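Local coordinates for protein urea carboxylase (Thermus thermophilus, PDB 3OEP) that is of unknown function, a KipI-KipA homologue rather than the allophanate hydrolase it was taken for, and possibly binds ATP, at residues A[80-86]-A[170-176]; A[115-119]-A[460-464]; A[207-213]-A[356-362]; A[219-225]-A[364-370]. All blocks are in the same frame, centred on the assembly; numbering follows the deposited sequence. Where two conformers were deposited one is given.

Contact 1. Residues A[80-86]-A[170-176]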
loop_
_atom_site.group_PDB
_atom_site.type_symbol
_atom_site.label_atom_id
_atom_site.label_comp_id
_atom_site.label_asym_id
_atom_site.label_seq_id
_atom_site.Cartn_x
_atom_site.Cartn_y
_atom_site.Cartn_z
ATOM N N ILE A 80 22.729 -0.041 15.231
ATOM C CA ILE A 80 22.620 0.878 14.102
ATOM C C ILE A 80 23.729 1.924 14.195
ATOM O O ILE A 80 23.625 2.870 14.979
ATOM C CB ILE A 80 21.249 1.604 14.077
ATOM C CG1 ILE A 80 20.083 0.608 14.067
ATOM C CG2 ILE A 80 21.149 2.561 12.874
ATOM C CD1 ILE A 80 20.040 -0.298 12.861
ATOM N N PRO A 81 24.811 1.754 13.418
ATOM C CA PRO A 81 25.830 2.809 13.356
ATOM C C PRO A 81 25.238 4.042 12.697
ATOM O O PRO A 81 24.507 3.914 11.712
ATOM C CB PRO A 81 26.940 2.203 12.484
ATOM C CG PRO A 81 26.606 0.773 12.331
ATOM C CD PRO A 81 25.144 0.617 12.544
ATOM N N VAL A 82 25.542 5.220 13.240
ATOM C CA VAL A 82 24.932 6.475 12.787
ATOM C C VAL A 82 25.962 7.590 12.682
ATOM O O VAL A 82 26.776 7.776 13.593
ATOM C CB VAL A 82 23.841 6.947 13.773
ATOM C CG1 VAL A 82 23.159 8.235 13.270
ATOM C CG2 VAL A 82 22.833 5.859 13.991
ATOM N N ARG A 83 25.916 8.332 11.577
ATOM C CA ARG A 83 26.687 9.561 11.429
ATOM C C ARG A 83 25.747 10.708 11.798
ATOM O O ARG A 83 24.710 10.891 11.154
ATOM C CB ARG A 83 27.176 9.720 9.992
ATOM C CG ARG A 83 28.182 10.846 9.810
ATOM C CD ARG A 83 28.263 11.339 8.373
ATOM N NE ARG A 83 28.438 10.257 7.405
ATOM C CZ ARG A 83 27.606 9.959 6.405
ATOM N NH1 ARG A 83 26.488 10.653 6.185
ATOM N NH2 ARG A 83 27.900 8.940 5.606
ATOM N N TYR A 84 26.091 11.470 12.838
ATOM C CA TYR A 84 25.201 12.529 13.332
ATOM C C TYR A 84 25.467 13.828 12.587
ATOM O O TYR A 84 26.066 14.765 13.121
ATOM C CB TYR A 84 25.331 12.695 14.852
ATOM C CG TYR A 84 24.651 11.577 15.609
ATOM C CD1 TYR A 84 23.267 11.562 15.769
ATOM C CD2 TYR A 84 25.381 10.517 16.133
ATOM C CE1 TYR A 84 22.630 10.526 16.448
ATOM C CE2 TYR A 84 24.751 9.479 16.822
ATOM C CZ TYR A 84 23.377 9.494 16.975
ATOM O OH TYR A 84 22.745 8.479 17.643
ATOM N N ASP A 85 25.003 13.847 11.338
ATOM C CA ASP A 85 25.186 14.954 10.406
ATOM C C ASP A 85 23.835 15.523 9.971
ATOM O O ASP A 85 23.733 16.184 8.929
ATOM C CB ASP A 85 25.974 14.474 9.176
ATOM C CG ASP A 85 25.203 13.447 8.326
ATOM O OD1 ASP A 85 24.151 12.933 8.773
ATOM O OD2 ASP A 85 25.657 13.152 7.194
ATOM N N GLY A 86 22.800 15.268 10.773
ATOM C CA GLY A 86 21.443 15.627 10.408
ATOM C C GLY A 86 21.255 17.122 10.236
ATOM O O GLY A 86 21.813 17.924 10.994
ATOM N N LEU A 170 15.538 15.679 11.818
ATOM C CA LEU A 170 16.616 14.847 11.273
ATOM C C LEU A 170 17.929 15.061 12.024
ATOM O O LEU A 170 18.507 16.153 11.987
ATOM C CB LEU A 170 16.819 15.137 9.784
ATOM C CG LEU A 170 15.575 15.116 8.898
ATOM C CD1 LEU A 170 15.989 15.306 7.429
ATOM C CD2 LEU A 170 14.770 13.836 9.074
ATOM N N LEU A 171 18.383 14.012 12.704
ATOM C CA LEU A 171 19.591 14.061 13.526
ATOM C C LEU A 171 20.822 13.462 12.846
ATOM O O LEU A 171 21.949 13.836 13.168
ATOM C CB LEU A 171 19.369 13.309 14.839
ATOM C CG LEU A 171 18.234 13.775 15.735
ATOM C CD1 LEU A 171 18.351 13.109 17.099
ATOM C CD2 LEU A 171 18.250 15.304 15.859
ATOM N N GLY A 172 20.619 12.523 11.933
ATOM C CA GLY A 172 21.746 11.882 11.286
ATOM C C GLY A 172 21.377 10.921 10.185
ATOM O O GLY A 172 20.252 10.939 9.669
ATOM N N THR A 173 22.349 10.085 9.837
ATOM C CA THR A 173 22.259 9.158 8.721
ATOM C C THR A 173 22.661 7.765 9.193
ATOM O O THR A 173 23.750 7.584 9.729
ATOM C CB THR A 173 23.228 9.574 7.603
ATOM O OG1 THR A 173 22.957 10.924 7.202
ATOM C CG2 THR A 173 23.105 8.642 6.399
ATOM N N SER A 174 21.796 6.779 8.983
ATOM C CA SER A 174 22.131 5.399 9.316
ATOM C C SER A 174 23.174 4.886 8.329
ATOM O O SER A 174 23.066 5.127 7.125
ATOM C CB SER A 174 20.891 4.509 9.269
ATOM O OG SER A 174 21.224 3.146 9.497
ATOM N N LEU A 175 24.181 4.183 8.845
ATOM C CA LEU A 175 25.250 3.652 8.004
ATOM C C LEU A 175 24.975 2.200 7.594
ATOM O O LEU A 175 25.822 1.544 6.966
ATOM C CB LEU A 175 26.605 3.816 8.692
ATOM C CG LEU A 175 26.904 5.266 9.089
ATOM C CD1 LEU A 175 28.295 5.373 9.703
ATOM C CD2 LEU A 175 26.761 6.217 7.899
ATOM N N VAL A 176 23.784 1.720 7.955
ATOM C CA VAL A 176 23.253 0.453 7.457
ATOM C C VAL A 176 21.869 0.697 6.855
ATOM O O VAL A 176 21.101 1.529 7.350
ATOM C CB VAL A 176 23.162 -0.623 8.565
ATOM C CG1 VAL A 176 24.556 -1.024 9.038
ATOM C CG2 VAL A 176 22.314 -0.136 9.739
#

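Contact 2. Residues A[115-119]-A[460-464]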
loop_
_atom_site.group_PDB
_atom_site.type_symbol
_atom_site.label_atom_id
_atom_site.label_comp_id
_atom_site.label_asym_id
_atom_site.label_seq_id
_atom_site.Cartn_x
_atom_site.Cartn_y
_atom_site.Cartn_z
ATOM N N TYR A 115 8.329 -0.550 18.238
ATOM C CA TYR A 115 6.907 -0.648 18.583
ATOM C C TYR A 115 5.997 -0.826 17.365
ATOM O O TYR A 115 4.879 -1.320 17.490
ATOM C CB TYR A 115 6.465 0.590 19.360
ATOM C CG TYR A 115 6.817 0.515 20.821
ATOM C CD1 TYR A 115 8.069 0.904 21.272
ATOM C CD2 TYR A 115 5.904 0.026 21.744
ATOM C CE1 TYR A 115 8.396 0.830 22.616
ATOM C CE2 TYR A 115 6.224 -0.050 23.100
ATOM C CZ TYR A 115 7.475 0.353 23.521
ATOM O OH TYR A 115 7.808 0.278 24.856
ATOM N N ALA A 116 6.467 -0.389 16.203
ATOM C CA ALA A 116 5.719 -0.515 14.963
ATOM C C ALA A 116 6.717 -0.490 13.824
ATOM O O ALA A 116 7.819 0.026 13.967
ATOM C CB ALA A 116 4.720 0.618 14.813
ATOM N N LEU A 117 6.319 -1.065 12.699
ATOM C CA LEU A 117 7.190 -1.181 11.557
ATOM C C LEU A 117 6.329 -1.008 10.341
ATOM O O LEU A 117 5.288 -1.647 10.224
ATOM C CB LEU A 117 7.853 -2.556 11.529
ATOM C CG LEU A 117 9.003 -2.782 10.548
ATOM C CD1 LEU A 117 10.245 -2.043 11.003
ATOM C CD2 LEU A 117 9.297 -4.270 10.439
ATOM N N GLY A 118 6.734 -0.114 9.458
ATOM C CA GLY A 118 6.169 -0.101 8.120
ATOM C C GLY A 118 5.388 1.118 7.688
ATOM O O GLY A 118 4.570 1.018 6.776
ATOM N N PHE A 119 5.648 2.282 8.283
ATOM C CA PHE A 119 5.041 3.511 7.759
ATOM C C PHE A 119 5.331 3.618 6.250
ATOM O O PHE A 119 4.470 3.996 5.447
ATOM C CB PHE A 119 5.558 4.740 8.501
ATOM C CG PHE A 119 4.867 6.006 8.104
ATOM C CD1 PHE A 119 5.452 6.876 7.192
ATOM C CD2 PHE A 119 3.614 6.317 8.620
ATOM C CE1 PHE A 119 4.804 8.049 6.816
ATOM C CE2 PHE A 119 2.961 7.480 8.247
ATOM C CZ PHE A 119 3.556 8.348 7.345
ATOM N N LYS A 460 -2.457 2.073 -0.063
ATOM C CA LYS A 460 -2.312 2.839 1.170
ATOM C C LYS A 460 -1.109 2.346 1.974
ATOM O O LYS A 460 -0.764 1.162 1.933
ATOM C CB LYS A 460 -3.568 2.704 2.029
ATOM C CG LYS A 460 -3.756 1.303 2.612
ATOM C CD LYS A 460 -5.121 1.130 3.252
ATOM C CE LYS A 460 -5.338 -0.303 3.709
ATOM N NZ LYS A 460 -4.191 -0.882 4.481
ATOM N N GLY A 461 -0.483 3.263 2.707
ATOM C CA GLY A 461 0.530 2.898 3.690
ATOM C C GLY A 461 -0.106 2.028 4.762
ATOM O O GLY A 461 -1.299 2.151 5.034
ATOM N N SER A 462 0.691 1.164 5.377
ATOM C CA SER A 462 0.185 0.186 6.347
ATOM C C SER A 462 -0.209 0.812 7.680
ATOM O O SER A 462 -1.026 0.245 8.405
ATOM C CB SER A 462 1.225 -0.910 6.599
ATOM O OG SER A 462 2.348 -0.397 7.297
ATOM N N LEU A 463 0.382 1.970 7.988
ATOM C CA LEU A 463 0.175 2.690 9.250
ATOM C C LEU A 463 -0.177 4.153 9.021
ATOM O O LEU A 463 0.318 4.784 8.085
ATOM C CB LEU A 463 1.453 2.654 10.096
ATOM C CG LEU A 463 1.930 1.299 10.590
ATOM C CD1 LEU A 463 3.291 1.430 11.257
ATOM C CD2 LEU A 463 0.906 0.688 11.547
ATOM N N GLY A 464 -0.997 4.703 9.910
ATOM C CA GLY A 464 -1.343 6.121 9.858
ATOM C C GLY A 464 -1.866 6.620 11.187
ATOM O O GLY A 464 -2.569 5.891 11.891
HETATM O O HOH W 1 2.675 -1.907 9.927
HETATM O O HOH W 2 3.424 1.116 4.268
HETATM O O HOH W 3 1.964 4.087 6.209
#

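Contact 3. Residues A[207-213]-A[356-362]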
loop_
_atom_site.group_PDB
_atom_site.type_symbol
_atom_site.label_atom_id
_atom_site.label_comp_id
_atom_site.label_asym_id
_atom_site.label_seq_id
_atom_site.Cartn_x
_atom_site.Cartn_y
_atom_site.Cartn_z
ATOM N N GLU A 207 20.690 4.082 -1.913
ATOM C CA GLU A 207 19.243 3.924 -1.845
ATOM C C GLU A 207 18.889 2.516 -2.307
ATOM O O GLU A 207 19.534 1.992 -3.225
ATOM C CB GLU A 207 18.518 4.915 -2.750
ATOM C CG GLU A 207 18.604 6.353 -2.334
ATOM C CD GLU A 207 17.657 7.241 -3.124
ATOM O OE1 GLU A 207 16.908 6.720 -3.983
ATOM O OE2 GLU A 207 17.669 8.465 -2.890
ATOM N N PRO A 208 17.858 1.909 -1.699
ATOM C CA PRO A 208 17.372 0.626 -2.198
ATOM C C PRO A 208 17.098 0.680 -3.696
ATOM O O PRO A 208 16.491 1.634 -4.182
ATOM C CB PRO A 208 16.068 0.416 -1.428
ATOM C CG PRO A 208 16.228 1.198 -0.178
ATOM C CD PRO A 208 17.132 2.349 -0.494
ATOM N N ARG A 209 17.562 -0.333 -4.414
ATOM C CA ARG A 209 17.347 -0.422 -5.845
ATOM C C ARG A 209 16.055 -1.202 -6.115
ATOM O O ARG A 209 15.794 -2.183 -5.431
ATOM C CB ARG A 209 18.540 -1.124 -6.482
ATOM C CG ARG A 209 18.504 -1.170 -7.983
ATOM C CD ARG A 209 19.872 -1.516 -8.541
ATOM N NE ARG A 209 20.415 -2.749 -7.968
ATOM C CZ ARG A 209 20.115 -3.982 -8.375
ATOM N NH1 ARG A 209 19.257 -4.186 -9.370
ATOM N NH2 ARG A 209 20.676 -5.027 -7.776
ATOM N N PRO A 210 15.241 -0.767 -7.097
ATOM C CA PRO A 210 13.999 -1.498 -7.369
ATOM C C PRO A 210 14.229 -2.981 -7.663
ATOM O O PRO A 210 15.215 -3.335 -8.318
ATOM C CB PRO A 210 13.422 -0.778 -8.597
ATOM C CG PRO A 210 14.014 0.585 -8.542
ATOM C CD PRO A 210 15.379 0.415 -7.971
ATOM N N LEU A 211 13.346 -3.830 -7.143
ATOM C CA LEU A 211 13.422 -5.271 -7.367
ATOM C C LEU A 211 12.594 -5.616 -8.594
ATOM O O LEU A 211 11.404 -5.347 -8.623
ATOM C CB LEU A 211 12.887 -6.043 -6.158
ATOM C CG LEU A 211 12.884 -7.575 -6.258
ATOM C CD1 LEU A 211 14.302 -8.125 -6.367
ATOM C CD2 LEU A 211 12.158 -8.200 -5.074
ATOM N N GLU A 212 13.233 -6.206 -9.601
ATOM C CA GLU A 212 12.532 -6.644 -10.810
ATOM C C GLU A 212 11.750 -7.923 -10.544
ATOM O O GLU A 212 12.304 -8.904 -10.040
ATOM C CB GLU A 212 13.529 -6.891 -11.950
ATOM C CG GLU A 212 14.071 -5.622 -12.592
ATOM C CD GLU A 212 13.114 -4.991 -13.601
ATOM O OE1 GLU A 212 12.140 -5.651 -14.026
ATOM O OE2 GLU A 212 13.347 -3.822 -13.978
ATOM N N LEU A 213 10.466 -7.906 -10.887
ATOM C CA LEU A 213 9.616 -9.091 -10.800
ATOM C C LEU A 213 9.445 -9.764 -12.169
ATOM O O LEU A 213 9.326 -10.983 -12.259
ATOM C CB LEU A 213 8.258 -8.719 -10.215
ATOM C CG LEU A 213 8.323 -8.027 -8.849
ATOM C CD1 LEU A 213 6.932 -7.693 -8.355
ATOM C CD2 LEU A 213 9.074 -8.900 -7.840
ATOM N N ARG A 356 9.579 -0.040 -3.726
ATOM C CA ARG A 356 10.376 -0.349 -4.918
ATOM C C ARG A 356 10.405 -1.853 -5.227
ATOM O O ARG A 356 11.441 -2.414 -5.597
ATOM C CB ARG A 356 11.783 0.247 -4.796
ATOM C CG ARG A 356 11.766 1.761 -4.644
ATOM C CD ARG A 356 13.158 2.357 -4.600
ATOM N NE ARG A 356 13.107 3.814 -4.494
ATOM C CZ ARG A 356 14.172 4.611 -4.442
ATOM N NH1 ARG A 356 15.401 4.108 -4.476
ATOM N NH2 ARG A 356 14.007 5.927 -4.348
ATOM N N ILE A 357 9.251 -2.494 -5.054
ATOM C CA ILE A 357 9.052 -3.876 -5.434
ATOM C C ILE A 357 8.244 -3.822 -6.730
ATOM O O ILE A 357 7.106 -3.344 -6.750
ATOM C CB ILE A 357 8.313 -4.660 -4.340
ATOM C CG1 ILE A 357 9.164 -4.728 -3.063
ATOM C CG2 ILE A 357 7.971 -6.077 -4.818
ATOM C CD1 ILE A 357 8.355 -4.989 -1.818
ATOM N N GLY A 358 8.861 -4.264 -7.818
ATOM C CA GLY A 358 8.276 -4.111 -9.148
ATOM C C GLY A 358 8.291 -2.666 -9.614
ATOM O O GLY A 358 8.874 -1.788 -8.965
ATOM N N ARG A 359 7.653 -2.422 -10.753
ATOM C CA ARG A 359 7.640 -1.099 -11.367
ATOM C C ARG A 359 6.581 -1.033 -12.452
ATOM O O ARG A 359 6.122 -2.074 -12.922
ATOM C CB ARG A 359 8.994 -0.796 -12.002
ATOM C CG ARG A 359 9.409 -1.812 -13.045
ATOM C CD ARG A 359 10.583 -1.336 -13.861
ATOM N NE ARG A 359 11.054 -2.399 -14.742
ATOM C CZ ARG A 359 10.485 -2.742 -15.898
ATOM N NH1 ARG A 359 9.408 -2.105 -16.351
ATOM N NH2 ARG A 359 11.012 -3.734 -16.615
ATOM N N PRO A 360 6.220 0.183 -12.882
ATOM C CA PRO A 360 5.370 0.289 -14.061
ATOM C C PRO A 360 6.086 -0.180 -15.327
ATOM O O PRO A 360 7.328 -0.189 -15.388
ATOM C CB PRO A 360 5.054 1.786 -14.147
ATOM C CG PRO A 360 5.426 2.348 -12.814
ATOM C CD PRO A 360 6.537 1.506 -12.320
ATOM N N LEU A 361 5.308 -0.567 -16.326
ATOM C CA LEU A 361 5.889 -1.021 -17.578
ATOM C C LEU A 361 6.609 0.128 -18.277
ATOM O O LEU A 361 6.231 1.305 -18.135
ATOM C CB LEU A 361 4.829 -1.636 -18.493
ATOM C CG LEU A 361 4.076 -2.838 -17.913
ATOM C CD1 LEU A 361 2.996 -3.297 -18.881
ATOM C CD2 LEU A 361 5.035 -3.981 -17.581
ATOM N N TRP A 362 7.670 -0.247 -18.989
ATOM C CA TRP A 362 8.526 0.651 -19.758
ATOM C C TRP A 362 8.436 0.254 -21.220
ATOM O O TRP A 362 8.235 -0.918 -21.533
ATOM C CB TRP A 362 9.990 0.423 -19.408
ATOM C CG TRP A 362 10.515 1.035 -18.181
ATOM C CD1 TRP A 362 10.079 2.165 -17.564
ATOM C CD2 TRP A 362 11.662 0.588 -17.455
ATOM N NE1 TRP A 362 10.867 2.431 -16.466
ATOM C CE2 TRP A 362 11.848 1.476 -16.380
ATOM C CE3 TRP A 362 12.543 -0.491 -17.602
ATOM C CZ2 TRP A 362 12.880 1.321 -15.450
ATOM C CZ3 TRP A 362 13.570 -0.647 -16.680
ATOM C CH2 TRP A 362 13.726 0.254 -15.617
#

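Contact 4. Residues A[219-225]-A[364-370]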
loop_
_atom_site.group_PDB
_atom_site.type_symbol
_atom_site.label_atom_id
_atom_site.label_comp_id
_atom_site.label_asym_id
_atom_site.label_seq_id
_atom_site.Cartn_x
_atom_site.Cartn_y
_atom_site.Cartn_z
ATOM N N ARG A 219 9.741 -17.348 -20.711
ATOM C CA ARG A 219 9.704 -18.663 -21.341
ATOM C C ARG A 219 8.857 -18.680 -22.612
ATOM O O ARG A 219 9.185 -19.375 -23.574
ATOM C CB ARG A 219 9.165 -19.698 -20.353
ATOM C CG ARG A 219 10.070 -19.937 -19.161
ATOM C CD ARG A 219 9.507 -20.996 -18.220
ATOM N NE ARG A 219 8.495 -20.450 -17.314
ATOM C CZ ARG A 219 7.178 -20.447 -17.529
ATOM N NH1 ARG A 219 6.374 -19.917 -16.616
ATOM N NH2 ARG A 219 6.651 -20.962 -18.640
ATOM N N LEU A 220 7.770 -17.917 -22.599
ATOM C CA LEU A 220 6.816 -17.866 -23.704
ATOM C C LEU A 220 6.481 -16.410 -24.043
ATOM O O LEU A 220 5.403 -15.912 -23.691
ATOM C CB LEU A 220 5.541 -18.615 -23.318
ATOM C CG LEU A 220 5.676 -20.106 -23.015
ATOM C CD1 LEU A 220 4.426 -20.624 -22.299
ATOM C CD2 LEU A 220 5.943 -20.881 -24.296
ATOM N N PRO A 221 7.400 -15.715 -24.733
ATOM C CA PRO A 221 7.164 -14.305 -25.041
ATOM C C PRO A 221 5.820 -14.087 -25.738
ATOM O O PRO A 221 5.472 -14.807 -26.681
ATOM C CB PRO A 221 8.336 -13.942 -25.958
ATOM C CG PRO A 221 9.387 -14.893 -25.610
ATOM C CD PRO A 221 8.707 -16.169 -25.237
ATOM N N ALA A 222 5.072 -13.106 -25.253
ATOM C CA ALA A 222 3.683 -12.920 -25.650
ATOM C C ALA A 222 3.425 -11.564 -26.274
ATOM O O ALA A 222 2.708 -11.466 -27.271
ATOM C CB ALA A 222 2.780 -13.106 -24.445
ATOM N N LEU A 223 3.961 -10.507 -25.665
ATOM C CA LEU A 223 3.683 -9.152 -26.122
ATOM C C LEU A 223 4.811 -8.184 -25.780
ATOM O O LEU A 223 5.579 -8.397 -24.827
ATOM C CB LEU A 223 2.345 -8.654 -25.563
ATOM C CG LEU A 223 2.261 -8.452 -24.049
ATOM C CD1 LEU A 223 2.664 -7.030 -23.674
ATOM C CD2 LEU A 223 0.847 -8.762 -23.542
ATOM N N LEU A 224 4.895 -7.140 -26.596
ATOM C CA LEU A 224 5.860 -6.062 -26.462
ATOM C C LEU A 224 5.134 -4.789 -26.089
ATOM O O LEU A 224 4.129 -4.427 -26.720
ATOM C CB LEU A 224 6.586 -5.830 -27.795
ATOM C CG LEU A 224 7.503 -4.607 -27.879
ATOM C CD1 LEU A 224 8.743 -4.752 -26.983
ATOM C CD2 LEU A 224 7.917 -4.372 -29.326
ATOM N N VAL A 225 5.651 -4.105 -25.073
ATOM C CA VAL A 225 5.196 -2.768 -24.740
ATOM C C VAL A 225 5.935 -1.798 -25.656
ATOM O O VAL A 225 7.134 -1.556 -25.486
ATOM C CB VAL A 225 5.492 -2.410 -23.271
ATOM C CG1 VAL A 225 4.954 -1.002 -22.952
ATOM C CG2 VAL A 225 4.905 -3.465 -22.339
ATOM N N GLY A 364 9.641 -1.173 -24.464
ATOM C CA GLY A 364 10.600 -2.245 -24.728
ATOM C C GLY A 364 10.432 -3.476 -23.856
ATOM O O GLY A 364 11.059 -4.504 -24.116
ATOM N N ASP A 365 9.601 -3.388 -22.816
ATOM C CA ASP A 365 9.323 -4.551 -21.977
ATOM C C ASP A 365 8.684 -5.648 -22.817
ATOM O O ASP A 365 7.772 -5.386 -23.609
ATOM C CB ASP A 365 8.378 -4.211 -20.816
ATOM C CG ASP A 365 9.084 -3.553 -19.642
ATOM O OD1 ASP A 365 10.327 -3.638 -19.531
ATOM O OD2 ASP A 365 8.382 -2.949 -18.806
ATOM N N VAL A 366 9.157 -6.872 -22.627
ATOM C CA VAL A 366 8.522 -8.047 -23.216
ATOM C C VAL A 366 7.900 -8.874 -22.095
ATOM O O VAL A 366 8.590 -9.253 -21.138
ATOM C CB VAL A 366 9.520 -8.889 -24.010
ATOM C CG1 VAL A 366 8.876 -10.185 -24.486
ATOM C CG2 VAL A 366 10.043 -8.084 -25.189
ATOM N N LEU A 367 6.600 -9.119 -22.204
ATOM C CA LEU A 367 5.874 -9.944 -21.234
ATOM C C LEU A 367 5.596 -11.301 -21.842
ATOM O O LEU A 367 5.322 -11.399 -23.042
ATOM C CB LEU A 367 4.553 -9.294 -20.850
ATOM C CG LEU A 367 4.621 -7.853 -20.344
ATOM C CD1 LEU A 367 3.260 -7.435 -19.787
ATOM C CD2 LEU A 367 5.708 -7.681 -19.303
ATOM N N GLY A 368 5.645 -12.337 -21.007
ATOM C CA GLY A 368 5.426 -13.712 -21.453
ATOM C C GLY A 368 4.259 -14.398 -20.768
ATOM O O GLY A 368 3.767 -13.925 -19.741
ATOM N N LEU A 369 3.817 -15.518 -21.343
ATOM C CA LEU A 369 2.751 -16.331 -20.759
ATOM C C LEU A 369 3.300 -17.217 -19.632
ATOM O O LEU A 369 4.406 -17.763 -19.732
ATOM C CB LEU A 369 2.090 -17.217 -21.832
ATOM C CG LEU A 369 1.463 -16.509 -23.036
ATOM C CD1 LEU A 369 0.890 -17.522 -24.015
ATOM C CD2 LEU A 369 0.387 -15.518 -22.596
ATOM N N GLU A 370 2.537 -17.344 -18.551
ATOM C CA GLU A 370 2.914 -18.249 -17.460
ATOM C C GLU A 370 2.879 -19.702 -17.951
ATOM O O GLU A 370 3.755 -20.492 -17.614
ATOM C CB GLU A 370 1.996 -18.055 -16.247
ATOM C CG GLU A 370 2.106 -19.123 -15.147
ATOM C CD GLU A 370 3.515 -19.293 -14.599
ATOM O OE1 GLU A 370 3.833 -20.401 -14.109
ATOM O OE2 GLU A 370 4.306 -18.331 -14.653
HETATM O O HOH W 4 6.780 -19.109 -13.609
HETATM O O HOH W 5 6.756 -16.526 -20.378
#

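Contact 1. Residues A[80-86]-A[170-176]
Thr-173 OG1 gives its proton to Asp-85 OD1 at 2.8 Å, meeting the syn lone pair of that oxygen, while Asp-85 OD2 takes Arg-83 NH1 in a salt bridge of 2.8 Å. These side chains sit at the end of an antiparallel strand pair in the cyclophilin-like N-terminal domain. Two backbone bonds, Arg-83 N to Thr-173 O and Thr-173 N to Arg-83 O, mark Arg-83 and Thr-173 as a hydrogen-bonded pair, and Leu-175 N to Pro-81 O (2.9 Å, 170° at the hydrogen) extends the pairing. The Arg-83 chain leaves with CG anti to the backbone N (chi1 -170°) and bends at chi3, which sets one guanidinium face against Leu-175 CD2; NH2 also bonds Gly-202 O and Thr-204 OG1. With an alanine here, the Asp-85 carboxylate would probably lose its charged mate and Leu-175 CD2 the flat group beside it. On the other face of the sheet, in one of its two conformers, Val-82 CG1 stands 3.8 Å above the centre of the Tyr-84 ring, whose hydroxyl bonds His-107. Leu-171 and Gly-172 form a classic beta bulge opposite Val-150. Farther out, Pro-81 CB lies 4.1 Å from Leu-175 CB.

Contact 2. Residues A[115-119]-A[460-464]
Gly-118 O is approached from two directions, by the hydroxyl of Ser-462 and by a water. The contact joins the two cyclophilin-like halves of the chain: residues 115-119 end a strand of the N-terminal carboxyltransferase C/D family region, and residues 460-464 lead into a strand of the C-terminal A/B region. In one of the two conformers of Ser-462, OG donates to Gly-118 O at 2.7 Å, and the donor stands 57° out of the carbonyl plane, so the bond does not use a lone-pair direction. The hydroxyl is placed there by a chi1 of 69°, which sets OG between the backbone N and the carbonyl carbon of Ser-462.

Water fills in much of the remaining polar link. One molecule lies 2.8 Å from Gly-118 O, to which it can donate, and accepts from Ser-462 N at 2.9 Å, closing a second path between the same two residues. Another lies within bonding distance of Leu-117 O and of Ser-462 OG in this conformer and can donate to either. A third bridges Phe-119 O and Leu-463 O, donating to each at 2.6 Å. No direct backbone-to-backbone hydrogen bond spans the segments; the waters, and the serine in this conformer, carry the polar connection.

The apolar part is led by Leu-463, the residue most covered here. Its CG lies anti to the carbonyl carbon (chi1 -64°), and CD1 reaches Ala-116 CB; both residues also pack on Ala-42 of strand 36-42. At the partly exposed margin, Phe-119 CD2 approaches Leu-463 O obliquely, at 3.7 Å.

Contact 3. Residues A[207-213]-A[356-362]
Arg-356 makes a salt bridge with both terminal nitrogens on one carboxylate oxygen, NH1 and NH2 (3.0 Å) reaching Glu-207 OE1 from the same face of its plane. The contact ties the loop between strands 194-199 and 221-225 to that between strands 331-336 and 366-368; these backbones meet in a single bridge, Leu-211 with Ile-357, and Arg-356 and Ile-357 form a G1 beta bulge. NH1 has a second acceptor, Pro-208 O at 2.7 Å, lying in the guanidinium plane. The arginine reaches both because its chain is extended from CG to NE (chi3 178°). A leucine in its place would probably leave Glu-207 without its charge partner and Pro-208 O without this donor. The bridge satisfies two amides: Leu-211 N gives to Arg-356 O (2.8 Å) and Gly-358 N to Leu-211 O (2.9 Å).

In the second ion pair, Arg-359 NE points at Glu-212 OE2 with 179° at the hydrogen, on the syn side and out of the carboxylate plane, whereas NH2 to OE1 is weak. Arg-359 NH1 binds Pro-360 O and, as a salt bridge, Asp-365. Trp-362 CE3 lies 3.5 Å above one face of the Arg-359 guanidinium.

Contact 4. Residues A[219-225]-A[364-370]
Leu-223 and Leu-367 lie side by side on one face of an antiparallel strand pair, the edge strand 366-368 with its neighbour 221-225 in a six-stranded sheet. Leu-223 adopts a chi1 of 66°, with CG between its backbone N and carbonyl carbon; this brings CD1 to 3.9 Å from Leu-367 CG. On the opposite face, Leu-224 CD1 reaches Val-366 CG2. The Pro-221 ring is directed away, yet its CB still touches Val-366 CG1.

A classic beta bulge interrupts the register: Ala-222 and Leu-223 both face Leu-367, and Leu-367 O accepts from Ala-222 N at 2.8 Å and from Leu-223 N at 3.1 Å. Beyond it Leu-367 N binds Leu-223 O, and Val-225 N makes a nearly straight bond to Asp-365 O. Gly-364 N closes the end on Val-225 O; at the backbone angles of Gly-364 a beta carbon would collide with the carbonyl oxygen of the residue before it.

At the bulged end, the side chains of Leu-220 and Leu-369 cross at about a right angle, while Ala-222 CB packs on Leu-369 CD2; Leu-289 touches both Ala-222 and Leu-369. Arg-219 folds back through a bend at chi3 (-82°), so that NH1 and NH2 both donate to Glu-370 O, at 2.9 and 3.1 Å. NH1 also forms a salt bridge with Glu-370 OE2, the guanidinium and carboxylate planes standing 81° apart, and one water accepts from Arg-219 NH1 and donates to Glu-370 OE2 at 2.8 Å.

From the N terminus, the chain first opens contact 1 at 80-86 and then contact 2 at 115-119. Contact 1 closes at 170-176, so the two cross, and both reach the same N-terminal sheet, their centres about 22 Å apart. Segments 207-213 and 219-225 follow, the first in the loop after strand 194-199 and the second on strand 221-225; they open contacts 3 and 4, which close in the same order at 356-362 and 364-370 and therefore also cross. Both are nested inside the long loop that contact 2 closes at 460-464, joining the two family regions. Contacts 3 and 4 touch directly: Leu-361 CD1 packs on Val-225 CG2, and Trp-362 O lies 3.6 Å from Val-225 CB.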